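PDB 3MOG: probable 3-hydroxybutyryl-CoA dehydrogenase from Escherichia coli, which catalyses the NAD-dependent oxidation of 3-hydroxyadipyl-CoA to 3-oxoadipyl-CoA in the degradation of phenylacetate. Local coordinates for residues N192-P197 against N399-A404; R196-E201 against M228-L233; E232-I237 against L280-W285. One frame throughout, in Å; residues are numbered along the deposited sequence.

Interaction 1. Residues N192-P197 against N399-A404; sequences NRVARP and NEALDA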
loop_
_atom_site.group_PDB
_atom_site.type_symbol
_atom_site.label_atom_id
_atom_site.label_comp_id
_atom_site.label_asym_id
_atom_site.label_seq_id
_atom_site.Cartn_x
_atom_site.Cartn_y
_atom_site.Cartn_z
ATOM N N ASN C 192 -20.043 7.767 -3.732
ATOM C CA ASN C 192 -19.400 6.700 -2.941
ATOM C C ASN C 192 -17.918 6.964 -2.681
ATOM O O ASN C 192 -17.363 6.462 -1.720
ATOM C CB ASN C 192 -19.550 5.330 -3.620
ATOM C CG ASN C 192 -20.862 4.641 -3.303
ATOM O OD1 ASN C 192 -21.557 4.985 -2.352
ATOM N ND2 ASN C 192 -21.192 3.630 -4.100
ATOM N N ARG C 193 -17.287 7.743 -3.551
ATOM C CA ARG C 193 -15.883 8.102 -3.392
ATOM C C ARG C 193 -15.688 9.237 -2.388
ATOM O O ARG C 193 -14.886 9.116 -1.471
ATOM C CB ARG C 193 -15.278 8.484 -4.748
ATOM C CG ARG C 193 -13.813 8.868 -4.698
ATOM C CD ARG C 193 -13.517 9.890 -5.760
ATOM N NE ARG C 193 -12.102 10.223 -5.879
ATOM C CZ ARG C 193 -11.387 10.067 -6.989
ATOM N NH1 ARG C 193 -11.945 9.532 -8.058
ATOM N NH2 ARG C 193 -10.104 10.408 -7.017
ATOM N N VAL C 194 -16.430 10.328 -2.559
ATOM C CA VAL C 194 -16.255 11.532 -1.733
ATOM C C VAL C 194 -16.790 11.353 -0.308
ATOM O O VAL C 194 -16.236 11.918 0.625
ATOM C CB VAL C 194 -16.849 12.792 -2.439
ATOM C CG1 VAL C 194 -16.761 14.059 -1.580
ATOM C CG2 VAL C 194 -16.160 12.998 -3.763
ATOM N N ALA C 195 -17.826 10.531 -0.143
ATOM C CA ALA C 195 -18.368 10.207 1.179
ATOM C C ALA C 195 -17.448 9.397 2.080
ATOM O O ALA C 195 -17.641 9.391 3.294
ATOM C CB ALA C 195 -19.705 9.473 1.044
ATOM N N ARG C 196 -16.474 8.698 1.503
ATOM C CA ARG C 196 -15.632 7.775 2.281
ATOM C C ARG C 196 -15.028 8.332 3.598
ATOM O O ARG C 196 -15.101 7.654 4.627
ATOM C CB ARG C 196 -14.535 7.146 1.408
ATOM C CG ARG C 196 -14.988 6.076 0.408
ATOM C CD ARG C 196 -15.782 4.946 1.087
ATOM N NE ARG C 196 -17.225 5.105 0.875
ATOM C CZ ARG C 196 -18.166 4.424 1.515
ATOM N NH1 ARG C 196 -17.840 3.517 2.434
ATOM N NH2 ARG C 196 -19.444 4.652 1.231
ATOM N N PRO C 197 -14.448 9.561 3.589
ATOM C CA PRO C 197 -13.881 10.000 4.894
ATOM C C PRO C 197 -14.897 10.396 5.965
ATOM O O PRO C 197 -14.529 10.555 7.135
ATOM C CB PRO C 197 -12.986 11.183 4.524
ATOM C CG PRO C 197 -13.423 11.608 3.170
ATOM C CD PRO C 197 -13.982 10.418 2.472
ATOM N N ASN C 399 -10.935 17.604 0.801
ATOM C CA ASN C 399 -9.701 17.139 0.170
ATOM C C ASN C 399 -9.963 16.089 -0.914
ATOM O O ASN C 399 -9.455 16.191 -2.038
ATOM C CB ASN C 399 -8.804 16.553 1.252
ATOM C CG ASN C 399 -7.343 16.590 0.888
ATOM O OD1 ASN C 399 -6.882 17.497 0.200
ATOM N ND2 ASN C 399 -6.591 15.613 1.391
ATOM N N GLU C 400 -10.781 15.102 -0.566
ATOM C CA GLU C 400 -11.265 14.077 -1.497
ATOM C C GLU C 400 -12.093 14.630 -2.672
ATOM O O GLU C 400 -11.928 14.185 -3.811
ATOM C CB GLU C 400 -12.048 13.007 -0.724
ATOM C CG GLU C 400 -12.144 11.685 -1.466
ATOM C CD GLU C 400 -10.781 11.161 -1.860
ATOM O OE1 GLU C 400 -10.497 11.093 -3.075
ATOM O OE2 GLU C 400 -9.987 10.851 -0.950
ATOM N N ALA C 401 -12.959 15.610 -2.410
ATOM C CA ALA C 401 -13.701 16.295 -3.488
ATOM C C ALA C 401 -12.770 17.041 -4.452
ATOM O O ALA C 401 -12.958 17.014 -5.671
ATOM C CB ALA C 401 -14.707 17.262 -2.904
ATOM N N LEU C 402 -11.757 17.689 -3.891
ATOM C CA LEU C 402 -10.769 18.394 -4.659
ATOM C C LEU C 402 -9.932 17.442 -5.507
ATOM O O LEU C 402 -9.594 17.757 -6.649
ATOM C CB LEU C 402 -9.853 19.181 -3.723
ATOM C CG LEU C 402 -10.350 20.504 -3.144
ATOM C CD1 LEU C 402 -9.418 20.888 -2.032
ATOM C CD2 LEU C 402 -10.433 21.616 -4.184
ATOM N N ASP C 403 -9.592 16.279 -4.957
ATOM C CA ASP C 403 -8.820 15.302 -5.724
ATOM C C ASP C 403 -9.637 14.757 -6.897
ATOM O O ASP C 403 -9.107 14.549 -7.993
ATOM C CB ASP C 403 -8.341 14.158 -4.840
ATOM C CG ASP C 403 -7.565 13.114 -5.623
ATOM O OD1 ASP C 403 -6.414 13.400 -6.004
ATOM O OD2 ASP C 403 -8.114 12.019 -5.876
ATOM N N ALA C 404 -10.926 14.550 -6.668
ATOM C CA ALA C 404 -11.804 14.079 -7.721
ATOM C C ALA C 404 -11.904 15.120 -8.838
ATOM O O ALA C 404 -11.895 14.757 -10.020
ATOM C CB ALA C 404 -13.188 13.740 -7.159
#
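Arg-193 reaches from residues 192-197 to residues 399-404 of helix 390-406 and shows how one long side chain can tie two helices together inside a protein. Its CB leaves the backbone beside the other segment rather than at it, and CG lies anti to the backbone N (chi1 -180°). A bend at chi2 (-149°) then turns the chain toward the partner helix. Arg-193 CD is the first atom to arrive, 4.1 Å from the methyl CB of Ala-404. That methyl sits over one face of the guanidinium, off-centre toward its rim, and Ala-404 CB stands 3.9 Å from Arg-193 NE. The two acids, Glu-400 and Asp-403, lie instead at the guanidinium edge, near its plane; their carboxylates are each tilted well away from that plane, and both side chains cross Arg-193 at about a right angle. Arg-193 NE gives a nearly straight but weak bond to Glu-400 OE1 at 3.3 Å. At the tip, Arg-193 NH2 meets Asp-403 OD2 at 2.8 Å, with a bend at the hydrogen (134°), and uses the anti lone pair of that oxygen.

Residues 192-197 belong to the first 3-hydroxyacyl-CoA dehydrogenase C-terminal family region of this chain and residues 399-404 to the second, so the salt-bridge network joins two related helical units. Arg-258 adds a second positive charge, pairing through NE with Glu-400 OE2 and through NH1 with Asp-403 OD2. Two buried carboxylates facing two arginines would be expected to stay ionised.

Beside the charges the packing is apolar. Val-194 CG1 lies 4.0 Å from Ala-401 CB, and the CG methylene of Glu-400 passes 4.1 Å from Val-194 CA. Pro-197 CG makes a looser approach to Glu-400 CB, and Leu-430 of helix 429-436 packs on Ala-401.

Interaction 2. Residues R196-E201 against M228-L233; sequences RPYYSE and MGPLEL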
loop_
_atom_site.group_PDB
_atom_site.type_symbol
_atom_site.label_atom_id
_atom_site.label_comp_id
_atom_site.label_asym_id
_atom_site.label_seq_id
_atom_site.Cartn_x
_atom_site.Cartn_y
_atom_site.Cartn_z
ATOM N N ARG C 196 -16.474 8.698 1.503
ATOM C CA ARG C 196 -15.632 7.775 2.281
ATOM C C ARG C 196 -15.028 8.332 3.598
ATOM O O ARG C 196 -15.101 7.654 4.627
ATOM C CB ARG C 196 -14.535 7.146 1.408
ATOM C CG ARG C 196 -14.988 6.076 0.408
ATOM C CD ARG C 196 -15.782 4.946 1.087
ATOM N NE ARG C 196 -17.225 5.105 0.875
ATOM C CZ ARG C 196 -18.166 4.424 1.515
ATOM N NH1 ARG C 196 -17.840 3.517 2.434
ATOM N NH2 ARG C 196 -19.444 4.652 1.231
ATOM N N PRO C 197 -14.448 9.561 3.589
ATOM C CA PRO C 197 -13.881 10.000 4.894
ATOM C C PRO C 197 -14.897 10.396 5.965
ATOM O O PRO C 197 -14.529 10.555 7.135
ATOM C CB PRO C 197 -12.986 11.183 4.524
ATOM C CG PRO C 197 -13.423 11.608 3.170
ATOM C CD PRO C 197 -13.982 10.418 2.472
ATOM N N TYR C 198 -16.165 10.538 5.581
ATOM C CA TYR C 198 -17.195 10.792 6.571
ATOM C C TYR C 198 -17.278 9.578 7.500
ATOM O O TYR C 198 -17.355 9.737 8.719
ATOM C CB TYR C 198 -18.543 11.120 5.922
ATOM C CG TYR C 198 -19.608 11.546 6.911
ATOM C CD1 TYR C 198 -19.406 12.645 7.743
ATOM C CD2 TYR C 198 -20.827 10.859 7.004
ATOM C CE1 TYR C 198 -20.365 13.036 8.659
ATOM C CE2 TYR C 198 -21.796 11.249 7.910
ATOM C CZ TYR C 198 -21.552 12.336 8.737
ATOM O OH TYR C 198 -22.488 12.737 9.641
ATOM N N TYR C 199 -17.180 8.377 6.925
ATOM C CA TYR C 199 -17.222 7.158 7.719
ATOM C C TYR C 199 -15.893 6.851 8.371
ATOM O O TYR C 199 -15.853 6.494 9.544
ATOM C CB TYR C 199 -17.711 5.968 6.889
ATOM C CG TYR C 199 -18.991 6.277 6.172
ATOM C CD1 TYR C 199 -19.013 6.387 4.781
ATOM C CD2 TYR C 199 -20.171 6.511 6.879
ATOM C CE1 TYR C 199 -20.166 6.688 4.107
ATOM C CE2 TYR C 199 -21.356 6.822 6.204
ATOM C CZ TYR C 199 -21.338 6.908 4.819
ATOM O OH TYR C 199 -22.477 7.213 4.119
ATOM N N SER C 200 -14.808 7.008 7.621
ATOM C CA SER C 200 -13.507 6.527 8.079
ATOM C C SER C 200 -12.841 7.403 9.142
ATOM O O SER C 200 -12.059 6.896 9.967
ATOM C CB SER C 200 -12.566 6.281 6.897
ATOM O OG SER C 200 -12.182 7.493 6.286
ATOM N N GLU C 201 -13.145 8.701 9.152
ATOM C CA GLU C 201 -12.668 9.514 10.285
ATOM C C GLU C 201 -13.285 9.098 11.641
ATOM O O GLU C 201 -12.574 9.024 12.657
ATOM C CB GLU C 201 -12.764 11.019 10.014
ATOM C CG GLU C 201 -11.688 11.534 9.030
ATOM C CD GLU C 201 -10.255 11.243 9.480
ATOM O OE1 GLU C 201 -9.415 10.884 8.630
ATOM O OE2 GLU C 201 -9.957 11.378 10.684
ATOM N N MET C 228 -27.409 12.925 9.672
ATOM C CA MET C 228 -27.162 11.808 10.581
ATOM C C MET C 228 -25.663 11.626 10.829
ATOM O O MET C 228 -24.854 11.789 9.919
ATOM C CB MET C 228 -27.776 10.525 10.025
ATOM C CG MET C 228 -27.589 9.298 10.923
ATOM S SD MET C 228 -28.946 8.131 10.799
ATOM C CE MET C 228 -30.287 9.180 11.397
ATOM N N GLY C 229 -25.305 11.311 12.069
ATOM C CA GLY C 229 -23.928 11.007 12.437
ATOM C C GLY C 229 -23.417 9.792 11.686
ATOM O O GLY C 229 -24.197 8.891 11.362
ATOM N N PRO C 230 -22.106 9.761 11.398
ATOM C CA PRO C 230 -21.568 8.702 10.533
ATOM C C PRO C 230 -21.761 7.281 11.090
ATOM O O PRO C 230 -22.025 6.370 10.327
ATOM C CB PRO C 230 -20.081 9.043 10.451
ATOM C CG PRO C 230 -19.785 9.786 11.701
ATOM C CD PRO C 230 -21.036 10.623 11.932
ATOM N N LEU C 231 -21.676 7.102 12.404
ATOM C CA LEU C 231 -21.699 5.742 12.968
ATOM C C LEU C 231 -23.124 5.185 13.002
ATOM O O LEU C 231 -23.378 4.075 12.542
ATOM C CB LEU C 231 -21.002 5.705 14.328
ATOM C CG LEU C 231 -19.523 6.133 14.293
ATOM C CD1 LEU C 231 -19.035 6.546 15.660
ATOM C CD2 LEU C 231 -18.630 5.027 13.741
ATOM N N GLU C 232 -24.066 5.990 13.479
ATOM C CA GLU C 232 -25.484 5.657 13.360
ATOM C C GLU C 232 -25.914 5.379 11.904
ATOM O O GLU C 232 -26.640 4.417 11.653
ATOM C CB GLU C 232 -26.345 6.755 13.972
ATOM C CG GLU C 232 -27.820 6.399 14.021
ATOM C CD GLU C 232 -28.667 7.435 14.727
ATOM O OE1 GLU C 232 -28.098 8.319 15.411
ATOM O OE2 GLU C 232 -29.908 7.352 14.594
ATOM N N LEU C 233 -25.464 6.209 10.961
ATOM C CA LEU C 233 -25.733 5.992 9.533
ATOM C C LEU C 233 -25.151 4.670 9.026
ATOM O O LEU C 233 -25.791 3.990 8.235
ATOM C CB LEU C 233 -25.227 7.163 8.677
ATOM C CG LEU C 233 -25.586 7.215 7.184
ATOM C CD1 LEU C 233 -27.070 7.452 6.985
ATOM C CD2 LEU C 233 -24.788 8.286 6.463
#
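A single hydrogen bond joins residues 196-201 to residues 228-233, and it is short: Tyr-198 OH donates to Met-228 O at 2.6 Å. With Tyr-198 CG anti to the backbone N (chi1 -173°), the hydroxyl is carried across to the start of helix 230-237. The carbonyl receives it in its own plane, on a lone pair, and the oxygen also lies in the plane of the tyrosine ring, at its edge.

The second kind of interaction is CH-pi. Pro-230 CB lies over one face of the Tyr-198 ring, 4.0 Å from the centroid and 17° off the normal, while Pro-230 CD reaches forward to 3.4 Å from Tyr-198 OH. With Gly-229 as N-cap, Pro-230 opens helix 230-237, so Tyr-198 grips the start of one helix of the dehydrogenase C-terminal domain from another, helix 196-207. Asp-217 takes the backbone N-H groups of Leu-231 and Glu-232 at the same helix start.

Apolar packing completes the contact through Tyr-199. Its ring presents an edge to Leu-233: Leu-233 CD2 sits 3.7 Å from Tyr-199 CE2 and 3.5 Å from Tyr-199 OH. Thr-393 and Ile-397 of helix 390-406 also pack against Tyr-198.

Interaction 3. Residues E232-I237 against L280-W285; sequences ELTDLI and LGVYDW. With GOL (glycerol), chain H.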
loop_
_atom_site.group_PDB
_atom_site.type_symbol
_atom_site.label_atom_id
_atom_site.label_comp_id
_atom_site.label_asym_id
_atom_site.label_seq_id
_atom_site.Cartn_x
_atom_site.Cartn_y
_atom_site.Cartn_z
ATOM N N GLU C 232 -24.066 5.990 13.479
ATOM C CA GLU C 232 -25.484 5.657 13.360
ATOM C C GLU C 232 -25.914 5.379 11.904
ATOM O O GLU C 232 -26.640 4.417 11.653
ATOM C CB GLU C 232 -26.345 6.755 13.972
ATOM C CG GLU C 232 -27.820 6.399 14.021
ATOM C CD GLU C 232 -28.667 7.435 14.727
ATOM O OE1 GLU C 232 -28.098 8.319 15.411
ATOM O OE2 GLU C 232 -29.908 7.352 14.594
ATOM N N LEU C 233 -25.464 6.209 10.961
ATOM C CA LEU C 233 -25.733 5.992 9.533
ATOM C C LEU C 233 -25.151 4.670 9.026
ATOM O O LEU C 233 -25.791 3.990 8.235
ATOM C CB LEU C 233 -25.227 7.163 8.677
ATOM C CG LEU C 233 -25.586 7.215 7.184
ATOM C CD1 LEU C 233 -27.070 7.452 6.985
ATOM C CD2 LEU C 233 -24.788 8.286 6.463
ATOM N N THR C 234 -23.970 4.278 9.494
ATOM C CA THR C 234 -23.471 2.936 9.138
ATOM C C THR C 234 -24.344 1.803 9.710
ATOM O O THR C 234 -24.527 0.774 9.049
ATOM C CB THR C 234 -21.994 2.691 9.522
ATOM O OG1 THR C 234 -21.828 2.727 10.946
ATOM C CG2 THR C 234 -21.086 3.713 8.879
ATOM N N ASP C 235 -24.877 1.998 10.923
ATOM C CA ASP C 235 -25.833 1.049 11.528
ATOM C C ASP C 235 -27.130 0.965 10.721
ATOM O O ASP C 235 -27.715 -0.104 10.583
ATOM C CB ASP C 235 -26.143 1.408 12.990
ATOM C CG ASP C 235 -25.302 0.617 14.000
ATOM O OD1 ASP C 235 -24.304 -0.016 13.597
ATOM O OD2 ASP C 235 -25.643 0.632 15.211
ATOM N N LEU C 236 -27.552 2.089 10.155
ATOM C CA LEU C 236 -28.771 2.133 9.355
ATOM C C LEU C 236 -28.592 1.735 7.897
ATOM O O LEU C 236 -29.552 1.335 7.252
ATOM C CB LEU C 236 -29.402 3.518 9.444
ATOM C CG LEU C 236 -30.668 3.571 10.294
ATOM C CD1 LEU C 236 -30.687 4.819 11.150
ATOM C CD2 LEU C 236 -31.916 3.487 9.404
ATOM N N ILE C 237 -27.382 1.880 7.362
ATOM C CA ILE C 237 -27.090 1.399 6.014
ATOM C C ILE C 237 -26.865 -0.111 6.104
ATOM O O ILE C 237 -27.272 -0.871 5.221
ATOM C CB ILE C 237 -25.879 2.139 5.368
ATOM C CG1 ILE C 237 -26.263 3.575 4.996
ATOM C CG2 ILE C 237 -25.395 1.435 4.083
ATOM C CD1 ILE C 237 -25.079 4.446 4.581
ATOM N N LEU C 280 -28.258 -5.178 16.544
ATOM C CA LEU C 280 -27.019 -4.732 17.190
ATOM C C LEU C 280 -25.929 -4.409 16.155
ATOM O O LEU C 280 -25.693 -5.175 15.223
ATOM C CB LEU C 280 -26.523 -5.787 18.191
ATOM C CG LEU C 280 -25.312 -5.454 19.077
ATOM C CD1 LEU C 280 -25.597 -4.277 20.009
ATOM C CD2 LEU C 280 -24.845 -6.674 19.875
ATOM N N GLY C 281 -25.283 -3.260 16.321
ATOM C CA GLY C 281 -24.161 -2.879 15.478
ATOM C C GLY C 281 -23.169 -2.137 16.332
ATOM O O GLY C 281 -22.638 -2.688 17.301
ATOM N N VAL C 282 -22.924 -0.879 15.970
ATOM C CA VAL C 282 -22.230 0.049 16.850
ATOM C C VAL C 282 -23.145 0.257 18.053
ATOM O O VAL C 282 -22.695 0.272 19.200
ATOM C CB VAL C 282 -21.951 1.406 16.147
ATOM C CG1 VAL C 282 -21.528 2.460 17.142
ATOM C CG2 VAL C 282 -20.883 1.251 15.087
ATOM N N TYR C 283 -24.436 0.379 17.765
ATOM C CA TYR C 283 -25.459 0.595 18.773
ATOM C C TYR C 283 -26.345 -0.622 18.964
ATOM O O TYR C 283 -26.397 -1.515 18.108
ATOM C CB TYR C 283 -26.342 1.773 18.375
ATOM C CG TYR C 283 -25.582 3.055 18.250
ATOM C CD1 TYR C 283 -25.215 3.542 16.996
ATOM C CD2 TYR C 283 -25.210 3.779 19.380
ATOM C CE1 TYR C 283 -24.506 4.723 16.871
ATOM C CE2 TYR C 283 -24.500 4.964 19.265
ATOM C CZ TYR C 283 -24.151 5.432 17.999
ATOM O OH TYR C 283 -23.444 6.605 17.859
ATOM N N ASP C 284 -27.045 -0.623 20.099
ATOM C CA ASP C 284 -28.110 -1.577 20.395
ATOM C C ASP C 284 -29.415 -0.969 19.916
ATOM O O ASP C 284 -29.793 0.123 20.349
ATOM C CB ASP C 284 -28.175 -1.838 21.903
ATOM C CG ASP C 284 -28.755 -3.191 22.235
ATOM O OD1 ASP C 284 -29.858 -3.509 21.736
ATOM O OD2 ASP C 284 -28.099 -3.939 22.996
ATOM N N TRP C 285 -30.100 -1.665 19.018
ATOM C CA TRP C 285 -31.318 -1.125 18.425
ATOM C C TRP C 285 -32.611 -1.614 19.090
ATOM O O TRP C 285 -33.715 -1.237 18.676
ATOM C CB TRP C 285 -31.315 -1.344 16.912
ATOM C CG TRP C 285 -30.331 -0.436 16.241
ATOM C CD1 TRP C 285 -28.996 -0.670 16.047
ATOM C CD2 TRP C 285 -30.589 0.868 15.714
ATOM N NE1 TRP C 285 -28.414 0.403 15.419
ATOM C CE2 TRP C 285 -29.367 1.361 15.199
ATOM C CE3 TRP C 285 -31.738 1.666 15.618
ATOM C CZ2 TRP C 285 -29.259 2.618 14.593
ATOM C CZ3 TRP C 285 -31.630 2.920 15.017
ATOM C CH2 TRP C 285 -30.395 3.382 14.514
HETATM C C1 GOL H . -28.247 5.917 19.047
HETATM O O1 GOL H . -28.101 7.095 18.284
HETATM C C2 GOL H . -28.926 4.808 18.241
HETATM O O2 GOL H . -30.010 5.306 17.477
HETATM C C3 GOL H . -29.448 3.751 19.211
HETATM O O3 GOL H . -30.288 2.839 18.539
#
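The carboxylate of Asp-235 is directed from helix 230-237 toward the irregular segment 280-285, and the other side chains are arranged around it. Its two oxygens face successive backbone N-H groups: Asp-235 OD1 accepts from Val-282 N at 2.9 Å, and Asp-235 OD2 from Tyr-283 N at 2.8 Å, each on the syn lone pair. Asp-235 OD1 also comes within 3.4 Å of Gly-281 CA, an approach so near the backbone because glycine has no side chain where this oxygen sits. The indole of Trp-285 is inclined 54° to the carboxylate, and Trp-285 NE1 reaches Asp-235 OD2 at 2.8 Å from above the carboxylate plane, along a nearly straight bond (164°) that stays close to the plane of the ring. OD2 thus takes two short, nearly straight bonds, while OD1 has a further partner in Gln-239 NE2; so many donors would be expected to favour the charged form of the acid.

Tyr-283 turns an edge to the helix: its CE1 is 3.6 Å from the backbone N of Glu-232, and its hydroxyl goes on to bond Asp-217. At the edge of the Trp-285 indole, the extended chain of Glu-232 crosses at about a right angle, Glu-232 CG lying 4.0 Å from Trp-285 CH2, before its carboxylate pairs with Arg-289. Leu-236 CD1 comes to 3.7 Å from Trp-285 CH2. A glycerol, probably from the crystallisation liquor, fits between the two rings: its C1 lies over one face of Tyr-283 and its O3 over a face of Trp-285, with weak hydrogen bonds to Glu-232 OE1 and Asp-284 O. A helix aspartate accepting the successive backbone N-H groups of Val-282 and Tyr-283 thus fastens irregular segment 280-285 to helix 230-237 of the dehydrogenase C-terminal domain.

The three contacts run in a row from the buried interior (interactions 1 and 2) out to a partly buried loop (interaction 3). Interactions 1 and 2 start from the same part of the sequence, share Arg-196 and Pro-197, and have centres about 13 Å apart. Interaction 3 takes over where interaction 2 ends, sharing Glu-232 and Leu-233 of helix 230-237, with centres about 11 Å apart; Tyr-199 packs on Thr-234 between them. The centres of interactions 1 and 3 are about 23 Å apart. Interactions 2 and 3 stay within the first C-terminal family region, whereas interaction 1 crosses to the second, so consecutive helices 191-194 and 196-207 link the packing within one unit to its junction with the other.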